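PDB 3LQK: dipicolinate synthase subunit B from Bacillus halodurans, which probably acts with its partner subunit in the oxidative formation of dipicolinate, the spore component, and belongs to the flavoprotein family. Local coordinates for residues A[90-95]-A[111-116]; A[133-138]-A[167-172]; A[151-156]-A[186-191]. All coordinates share one frame; numbering follows the deposited sequence.

Contact 1 (A[90-95]-A[111-116])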
loop_
_atom_site.group_PDB
_atom_site.type_symbol
_atom_site.label_atom_id
_atom_site.label_comp_id
_atom_site.label_asym_id
_atom_site.label_seq_id
_atom_site.Cartn_x
_atom_site.Cartn_y
_atom_site.Cartn_z
HETATM N N MSE A 90 23.007 -12.548 1.825
HETATM C CA MSE A 90 23.209 -11.702 0.696
HETATM C C MSE A 90 23.241 -10.277 1.185
HETATM O O MSE A 90 22.326 -9.848 1.900
HETATM C CB MSE A 90 22.046 -11.895 -0.280
HETATM C CG MSE A 90 22.034 -10.969 -1.486
HETATM SE SE MSE A 90 23.307 -11.479 -2.844
HETATM C CE MSE A 90 23.305 -9.831 -3.799
ATOM N N VAL A 91 24.242 -9.521 0.765
ATOM C CA VAL A 91 24.347 -8.097 1.066
ATOM C C VAL A 91 24.069 -7.326 -0.207
ATOM O O VAL A 91 24.525 -7.722 -1.286
ATOM C CB VAL A 91 25.821 -7.761 1.520
ATOM C CG1 VAL A 91 25.981 -6.283 1.894
ATOM C CG2 VAL A 91 26.232 -8.636 2.714
ATOM N N ILE A 92 23.336 -6.215 -0.109
ATOM C CA ILE A 92 23.197 -5.258 -1.196
ATOM C C ILE A 92 23.631 -3.923 -0.658
ATOM O O ILE A 92 22.947 -3.303 0.197
ATOM C CB ILE A 92 21.763 -5.104 -1.691
ATOM C CG1 ILE A 92 21.101 -6.473 -2.023
ATOM C CG2 ILE A 92 21.684 -4.160 -2.921
ATOM C CD1 ILE A 92 19.610 -6.295 -2.398
ATOM N N ALA A 93 24.812 -3.502 -1.102
ATOM C CA ALA A 93 25.351 -2.239 -0.696
ATOM C C ALA A 93 26.323 -1.669 -1.718
ATOM O O ALA A 93 27.233 -2.359 -2.143
ATOM C CB ALA A 93 25.998 -2.358 0.683
ATOM N N PRO A 94 26.136 -0.398 -2.121
ATOM C CA PRO A 94 25.033 0.497 -1.793
ATOM C C PRO A 94 23.775 0.014 -2.451
ATOM O O PRO A 94 23.847 -0.667 -3.540
ATOM C CB PRO A 94 25.488 1.871 -2.380
ATOM C CG PRO A 94 26.418 1.536 -3.434
ATOM C CD PRO A 94 27.092 0.244 -3.058
HETATM N N MSE A 95 22.636 0.274 -1.787
HETATM C CA MSE A 95 21.327 0.033 -2.445
HETATM C C MSE A 95 20.693 1.358 -2.799
HETATM O O MSE A 95 20.263 2.119 -1.907
HETATM C CB MSE A 95 20.388 -0.824 -1.595
HETATM C CG MSE A 95 19.077 -1.238 -2.332
HETATM SE SE MSE A 95 17.967 -2.382 -1.212
HETATM C CE MSE A 95 17.514 -1.179 0.074
ATOM N N PRO A 111 20.710 -9.016 -11.770
ATOM C CA PRO A 111 21.393 -10.091 -11.127
ATOM C C PRO A 111 21.458 -9.919 -9.576
ATOM O O PRO A 111 21.302 -10.898 -8.837
ATOM C CB PRO A 111 22.766 -10.120 -11.829
ATOM C CG PRO A 111 22.577 -9.397 -13.130
ATOM C CD PRO A 111 21.553 -8.352 -12.802
ATOM N N VAL A 112 21.616 -8.699 -9.094
ATOM C CA VAL A 112 21.646 -8.424 -7.668
ATOM C C VAL A 112 20.322 -8.791 -6.993
ATOM O O VAL A 112 20.267 -9.454 -5.964
ATOM C CB VAL A 112 22.020 -6.914 -7.397
ATOM C CG1 VAL A 112 21.946 -6.589 -5.898
ATOM C CG2 VAL A 112 23.470 -6.567 -7.870
ATOM N N LEU A 113 19.225 -8.362 -7.587
ATOM C CA LEU A 113 17.912 -8.611 -6.998
ATOM C C LEU A 113 17.594 -10.074 -7.112
ATOM O O LEU A 113 16.865 -10.618 -6.278
ATOM C CB LEU A 113 16.846 -7.763 -7.683
ATOM C CG LEU A 113 17.022 -6.253 -7.461
ATOM C CD1 LEU A 113 16.007 -5.528 -8.273
ATOM C CD2 LEU A 113 16.940 -5.857 -5.959
HETATM N N MSE A 114 18.119 -10.737 -8.140
HETATM C CA MSE A 114 17.893 -12.202 -8.228
HETATM C C MSE A 114 18.653 -12.924 -7.139
HETATM O O MSE A 114 18.135 -13.856 -6.540
HETATM C CB MSE A 114 18.240 -12.706 -9.621
HETATM C CG MSE A 114 18.136 -14.178 -9.805
HETATM SE SE MSE A 114 16.253 -14.767 -9.629
HETATM C CE MSE A 114 15.542 -13.975 -11.222
ATOM N N GLY A 115 19.883 -12.462 -6.814
ATOM C CA GLY A 115 20.597 -13.016 -5.683
ATOM C C GLY A 115 19.814 -12.896 -4.363
ATOM O O GLY A 115 19.749 -13.838 -3.564
ATOM N N ALA A 116 19.233 -11.731 -4.154
ATOM C CA ALA A 116 18.422 -11.468 -2.972
ATOM C C ALA A 116 17.184 -12.384 -2.949
ATOM O O ALA A 116 16.884 -13.024 -1.944
ATOM C CB ALA A 116 17.999 -9.970 -2.929
#
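Val112 and Ala116, one turn apart on helix 111-121, meet Ile92 and Met90 of strand 89-95 in a helix-on-sheet layer of the Rossmann-like α/β fold. The helix belongs to the β-α-β crossover that leads from this strand to its parallel neighbour 126-132. The axes of 90-93 and 111-116 run roughly antiparallel, at 145°, and approach to 8.7 Å, with glycine and alanine on the helix side meeting the longer Met90 and Ile92 of the strand. Along the helix, Val112 comes first. Its CG1 is anti to the backbone N (chi1 176°), which carries this methyl to the strand, where it lies 3.9 Å from Ile92 CG2. The two side chains cross obliquely. Met90, a selenomethionine, meets the same valine at about a right angle, its CE 4.1 Å from Val112 CG1. That methyl also rests on the helix backbone, with CE 3.7 Å from Val112 O, an oxygen already accepting the helical bond from Ala116 N. Leu113 adds a looser touch: its CB starts off away from the strand, yet CD2 returns to 4.5 Å from Ile92 CD1. Phe103 of helix 97-104 also packs on both Leu113 and Ala116. Gly115 has no side chain, and the selenium fits against its bare backbone, with Met90 SE 4.1 Å from Gly115 C. The bend at chi2 of Met90 (77°) turns the chain there, laying SE and CE along the helix surface. All the touching residues are buried, and the side chains that meet are all apolar. At Ala116, Met90 CG lies 3.9 Å from the CA, while on the strand's next inward-facing residue Ile92 CD1 reaches Ala116 CB at 4.0 Å.

Contact 2 (A[133-138]-A[167-172]). With PO4 (phosphate ion), chain C.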
loop_
_atom_site.group_PDB
_atom_site.type_symbol
_atom_site.label_atom_id
_atom_site.label_comp_id
_atom_site.label_asym_id
_atom_site.label_seq_id
_atom_site.Cartn_x
_atom_site.Cartn_y
_atom_site.Cartn_z
ATOM N N ASN A 133 18.685 9.809 -2.008
ATOM C CA ASN A 133 18.237 11.139 -1.605
ATOM C C ASN A 133 16.698 11.281 -1.512
ATOM O O ASN A 133 16.186 12.361 -1.192
ATOM C CB ASN A 133 18.875 12.207 -2.482
ATOM C CG ASN A 133 18.325 12.192 -3.901
ATOM O OD1 ASN A 133 17.172 11.828 -4.110
ATOM N ND2 ASN A 133 19.163 12.535 -4.883
ATOM N N ASP A 134 15.968 10.191 -1.757
ATOM C CA ASP A 134 14.487 10.204 -1.625
ATOM C C ASP A 134 14.009 9.200 -0.567
ATOM O O ASP A 134 12.852 8.808 -0.529
ATOM C CB ASP A 134 13.807 9.937 -2.983
ATOM C CG ASP A 134 14.072 8.527 -3.527
ATOM O OD1 ASP A 134 14.865 7.710 -2.942
ATOM O OD2 ASP A 134 13.457 8.213 -4.565
ATOM N N ALA A 135 14.925 8.749 0.278
ATOM C CA ALA A 135 14.589 7.768 1.282
ATOM C C ALA A 135 13.424 8.238 2.219
ATOM O O ALA A 135 12.581 7.421 2.618
ATOM C CB ALA A 135 15.835 7.459 2.092
ATOM N N LEU A 136 13.368 9.527 2.614
ATOM C CA LEU A 136 12.259 10.002 3.481
ATOM C C LEU A 136 11.122 10.593 2.684
ATOM O O LEU A 136 10.171 11.149 3.267
ATOM C CB LEU A 136 12.734 11.008 4.523
ATOM C CG LEU A 136 13.791 10.465 5.515
ATOM C CD1 LEU A 136 14.398 11.591 6.446
ATOM C CD2 LEU A 136 13.127 9.355 6.341
ATOM N N GLY A 137 11.250 10.556 1.373
ATOM C CA GLY A 137 10.171 10.964 0.424
ATOM C C GLY A 137 9.505 9.722 -0.169
ATOM O O GLY A 137 9.065 8.839 0.575
ATOM N N LEU A 138 9.561 9.563 -1.487
ATOM C CA LEU A 138 8.791 8.506 -2.164
ATOM C C LEU A 138 9.277 7.110 -1.839
ATOM O O LEU A 138 8.515 6.138 -1.934
ATOM C CB LEU A 138 8.795 8.705 -3.708
ATOM C CG LEU A 138 7.820 9.768 -4.208
ATOM C CD1 LEU A 138 8.224 10.137 -5.618
ATOM C CD2 LEU A 138 6.322 9.309 -4.058
ATOM N N ASN A 167 15.692 14.573 2.471
ATOM C CA ASN A 167 15.142 13.209 2.331
ATOM C C ASN A 167 16.151 12.083 2.213
ATOM O O ASN A 167 15.764 10.918 2.018
ATOM C CB ASN A 167 14.117 13.143 1.206
ATOM C CG ASN A 167 12.879 13.961 1.523
ATOM O OD1 ASN A 167 12.594 14.226 2.690
ATOM N ND2 ASN A 167 12.133 14.360 0.493
ATOM N N SER A 168 17.436 12.433 2.281
ATOM C CA SER A 168 18.488 11.488 2.038
ATOM C C SER A 168 18.827 10.657 3.257
ATOM O O SER A 168 19.108 11.237 4.315
ATOM C CB SER A 168 19.757 12.231 1.624
ATOM O OG SER A 168 20.801 11.295 1.411
ATOM N N LEU A 169 18.825 9.330 3.114
ATOM C CA LEU A 169 19.381 8.409 4.101
ATOM C C LEU A 169 20.502 7.609 3.469
ATOM O O LEU A 169 20.333 7.185 2.332
ATOM C CB LEU A 169 18.305 7.458 4.627
ATOM C CG LEU A 169 17.150 8.063 5.428
ATOM C CD1 LEU A 169 16.123 6.955 5.850
ATOM C CD2 LEU A 169 17.732 8.819 6.643
ATOM N N VAL A 170 21.611 7.412 4.213
ATOM C CA VAL A 170 22.764 6.613 3.805
ATOM C C VAL A 170 23.248 5.767 5.004
ATOM O O VAL A 170 23.274 6.254 6.156
ATOM C CB VAL A 170 23.919 7.508 3.312
ATOM C CG1 VAL A 170 25.200 6.677 2.836
ATOM C CG2 VAL A 170 23.412 8.454 2.149
ATOM N N ALA A 171 23.571 4.514 4.727
ATOM C CA ALA A 171 24.084 3.573 5.726
ATOM C C ALA A 171 25.514 3.932 6.139
ATOM O O ALA A 171 26.268 4.497 5.368
ATOM C CB ALA A 171 24.044 2.088 5.183
ATOM N N ARG A 172 25.859 3.577 7.367
ATOM C CA ARG A 172 27.202 3.546 7.841
ATOM C C ARG A 172 27.786 2.233 7.425
ATOM O O ARG A 172 27.581 1.208 8.102
ATOM C CB ARG A 172 27.237 3.630 9.373
ATOM C CG ARG A 172 28.644 3.784 9.953
ATOM C CD ARG A 172 28.583 3.855 11.477
ATOM N NE ARG A 172 28.104 5.155 11.987
ATOM C CZ ARG A 172 27.767 5.391 13.269
ATOM N NH1 ARG A 172 27.398 6.619 13.655
ATOM N NH2 ARG A 172 27.805 4.408 14.176
HETATM P P PO4 C . 23.004 13.430 -4.875
HETATM O O1 PO4 C . 22.997 13.233 -6.406
HETATM O O2 PO4 C . 23.195 12.118 -4.103
HETATM O O3 PO4 C . 24.111 14.429 -4.434
HETATM O O4 PO4 C . 21.615 13.871 -4.475
HETATM O O HOH W 1 16.854 14.979 -0.207
#
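A type I β turn, Asp134 to Gly137, follows strand 126-132 and receives the residues leading into strand 169-171, with Asn167 lying against Leu136. Leu136 N donates to Asn167 O at 2.8 Å; the bond is fairly straight (161°), with the donor tilted 19° from the carbonyl plane. A water links the two segments a second time, donating to Asn133 O and accepting from Asn167 N. The flat end of the Asn167 side chain lies alongside the turn, OD1 3.7 Å from Leu136 CB. On the apolar side, Ala135 CB packs on Leu169 CB at 3.5 Å, and Leu136 CD2 meets Leu169 CD1 at 3.9 Å, the two leucines crossing at about a right angle. Asn133 directs its amide elsewhere: ND2 donates to O4 of a phosphate at 2.8 Å. This ion, probably from the crystallisation liquor, is also held by Arg121 of the second subunit. Met147 and Leu193 of the third subunit pack on Leu136 and Leu169. Within the chain, the turn lies between strand 126-132 and helix 140-147, while strand 169-171 runs antiparallel to both 126-132 and 152-159.

Contact 3 (A[151-156]-A[186-191])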
loop_
_atom_site.group_PDB
_atom_site.type_symbol
_atom_site.label_atom_id
_atom_site.label_comp_id
_atom_site.label_asym_id
_atom_site.label_seq_id
_atom_site.Cartn_x
_atom_site.Cartn_y
_atom_site.Cartn_z
ATOM N N ASN A 151 13.375 -11.716 7.276
ATOM C CA ASN A 151 14.670 -12.052 6.734
ATOM C C ASN A 151 15.402 -10.912 6.066
ATOM O O ASN A 151 16.418 -11.133 5.412
ATOM C CB ASN A 151 14.598 -13.282 5.820
ATOM C CG ASN A 151 14.122 -14.500 6.552
ATOM O OD1 ASN A 151 14.595 -14.766 7.638
ATOM N ND2 ASN A 151 13.129 -15.207 5.997
ATOM N N ILE A 152 14.947 -9.690 6.246
ATOM C CA ILE A 152 15.587 -8.552 5.627
ATOM C C ILE A 152 16.075 -7.644 6.760
ATOM O O ILE A 152 15.327 -7.320 7.660
ATOM C CB ILE A 152 14.644 -7.779 4.684
ATOM C CG1 ILE A 152 14.223 -8.712 3.563
ATOM C CG2 ILE A 152 15.384 -6.484 4.083
ATOM C CD1 ILE A 152 13.309 -8.149 2.437
ATOM N N TYR A 153 17.327 -7.200 6.679
ATOM C CA TYR A 153 17.952 -6.398 7.724
ATOM C C TYR A 153 18.729 -5.241 7.130
ATOM O O TYR A 153 19.193 -5.346 5.977
ATOM C CB TYR A 153 18.893 -7.250 8.609
ATOM C CG TYR A 153 18.222 -8.505 9.146
ATOM C CD1 TYR A 153 17.517 -8.503 10.341
ATOM C CD2 TYR A 153 18.259 -9.685 8.416
ATOM C CE1 TYR A 153 16.856 -9.681 10.793
ATOM C CE2 TYR A 153 17.593 -10.816 8.838
ATOM C CZ TYR A 153 16.953 -10.828 10.029
ATOM O OH TYR A 153 16.363 -11.990 10.379
ATOM N N PHE A 154 18.815 -4.152 7.896
ATOM C CA PHE A 154 19.427 -2.899 7.443
ATOM C C PHE A 154 20.729 -2.554 8.176
ATOM O O PHE A 154 20.805 -2.655 9.416
ATOM C CB PHE A 154 18.420 -1.742 7.598
ATOM C CG PHE A 154 17.405 -1.646 6.485
ATOM C CD1 PHE A 154 16.411 -2.595 6.342
ATOM C CD2 PHE A 154 17.467 -0.611 5.547
ATOM C CE1 PHE A 154 15.498 -2.524 5.327
ATOM C CE2 PHE A 154 16.560 -0.552 4.483
ATOM C CZ PHE A 154 15.564 -1.484 4.393
ATOM N N ILE A 155 21.781 -2.233 7.409
ATOM C CA ILE A 155 22.978 -1.671 7.951
ATOM C C ILE A 155 22.510 -0.324 8.546
ATOM O O ILE A 155 21.741 0.403 7.925
ATOM C CB ILE A 155 24.032 -1.397 6.894
ATOM C CG1 ILE A 155 24.447 -2.677 6.131
ATOM C CG2 ILE A 155 25.270 -0.673 7.505
ATOM C CD1 ILE A 155 25.346 -2.376 4.889
ATOM N N PRO A 156 22.932 -0.019 9.763
ATOM C CA PRO A 156 22.445 1.170 10.410
ATOM C C PRO A 156 22.632 2.375 9.531
ATOM O O PRO A 156 23.655 2.486 8.806
ATOM C CB PRO A 156 23.351 1.264 11.666
ATOM C CG PRO A 156 23.536 -0.109 12.033
ATOM C CD PRO A 156 23.647 -0.888 10.715
ATOM N N GLY A 186 19.304 -14.074 13.046
ATOM C CA GLY A 186 17.918 -13.713 12.965
ATOM C C GLY A 186 17.591 -12.380 13.594
ATOM O O GLY A 186 16.449 -12.143 13.888
ATOM N N GLN A 187 18.567 -11.488 13.748
ATOM C CA GLN A 187 18.337 -10.205 14.444
ATOM C C GLN A 187 18.788 -9.005 13.602
ATOM O O GLN A 187 19.799 -9.090 12.861
ATOM C CB GLN A 187 19.131 -10.138 15.787
ATOM C CG GLN A 187 18.924 -11.256 16.804
ATOM C CD GLN A 187 17.470 -11.383 17.262
ATOM O OE1 GLN A 187 16.697 -10.419 17.202
ATOM N NE2 GLN A 187 17.079 -12.593 17.713
ATOM N N GLN A 188 18.055 -7.907 13.759
ATOM C CA GLN A 188 18.435 -6.592 13.342
ATOM C C GLN A 188 19.438 -6.021 14.361
ATOM O O GLN A 188 19.123 -5.893 15.530
ATOM C CB GLN A 188 17.199 -5.648 13.294
ATOM C CG GLN A 188 17.532 -4.212 12.953
ATOM C CD GLN A 188 18.274 -4.042 11.578
ATOM O OE1 GLN A 188 17.726 -4.357 10.523
ATOM N NE2 GLN A 188 19.486 -3.512 11.614
ATOM N N TYR A 189 20.615 -5.630 13.879
ATOM C CA TYR A 189 21.637 -4.990 14.678
ATOM C C TYR A 189 21.167 -3.601 15.078
ATOM O O TYR A 189 20.553 -2.879 14.272
ATOM C CB TYR A 189 22.951 -4.923 13.866
ATOM C CG TYR A 189 24.113 -4.272 14.584
ATOM C CD1 TYR A 189 24.789 -4.893 15.637
ATOM C CD2 TYR A 189 24.538 -3.046 14.191
ATOM C CE1 TYR A 189 25.898 -4.233 16.295
ATOM C CE2 TYR A 189 25.596 -2.393 14.803
ATOM C CZ TYR A 189 26.257 -2.959 15.849
ATOM O OH TYR A 189 27.248 -2.211 16.357
ATOM N N GLN A 190 21.476 -3.218 16.317
ATOM C CA GLN A 190 20.944 -2.026 16.932
ATOM C C GLN A 190 22.027 -1.202 17.481
ATOM O O GLN A 190 23.014 -1.745 17.909
ATOM C CB GLN A 190 20.021 -2.399 18.071
ATOM C CG GLN A 190 18.704 -3.049 17.657
ATOM C CD GLN A 190 17.807 -2.201 16.729
ATOM O OE1 GLN A 190 16.877 -2.752 16.073
ATOM N NE2 GLN A 190 18.045 -0.903 16.666
ATOM N N PRO A 191 21.892 0.140 17.483
ATOM C CA PRO A 191 20.861 0.985 16.968
ATOM C C PRO A 191 20.876 1.005 15.460
ATOM O O PRO A 191 21.906 1.114 14.835
ATOM C CB PRO A 191 21.204 2.351 17.559
ATOM C CG PRO A 191 22.700 2.321 17.816
ATOM C CD PRO A 191 22.932 0.902 18.222
#
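Gln188 turns its carboxamide to the backbone of Phe154, so that a side chain satisfies an edge position of strand 152-159 in the Rossmann-like α/β sheet. Tyr153 and Ile155 make their backbone bonds with strand 126-132, whereas the N and O of Phe154 face the loop after helix 176-184. Both are met by the one amide. Phe154 N donates to Gln188 OE1 at 2.9 Å, almost perfectly straight (177°) and on a lone pair in the carbonyl plane. Gln188 NE2 returns a bond to Phe154 O at 2.7 Å, this oxygen lying only 10° out of the amide plane. The pair imitates the N-H and C=O of a neighbouring strand and fixes the rotation of the carboxamide. The glutamine bends at chi2 (58°) to bring its amide to the strand. Tyr153 lies beside the same loop, its ring oblique to the backbone of 186-188, with CD1 3.4 Å from Gln187 O. Its hydroxyl end reaches the close of the helix, OH 3.5 Å from Gly186 C, where Gly186 is the C-prime residue of a Schellman motif. The same ring makes a cation-pi contact with Lys150 of the fourth subunit. Farther along, Pro156 crosses Tyr189 at about a right angle and meets the ring at its edge, CG 3.8 Å from Tyr189 CD2. The second N-H of the Gln188 amide is used locally: NE2 donates to Tyr189 O at 2.9 Å, with that oxygen essentially in the amide plane.

Overall arrangement
All three contacts are built on one sheet. The centres of contacts 1 and 2 are 18 Å apart, those of contacts 1 and 3 16 Å, and those of contacts 2 and 3 17 Å. Contact 1 is nearest the middle of the chain and meets contact 3 through Ala93 CB and Ile155 CD1, 4.3 Å apart. Contacts 2 and 3 are interleaved in sequence and join where strands 152-159 and 169-171 are neighbours: Arg172 N lies 2.8 Å from Pro156 O, a probable hydrogen bond. Contacts 1 and 2 do not touch. The phosphate lies at contact 2, between Asn133 and Arg121 of the second subunit. Contacts 2 and 3 both touch the third subunit, whereas no other chain touches contact 1.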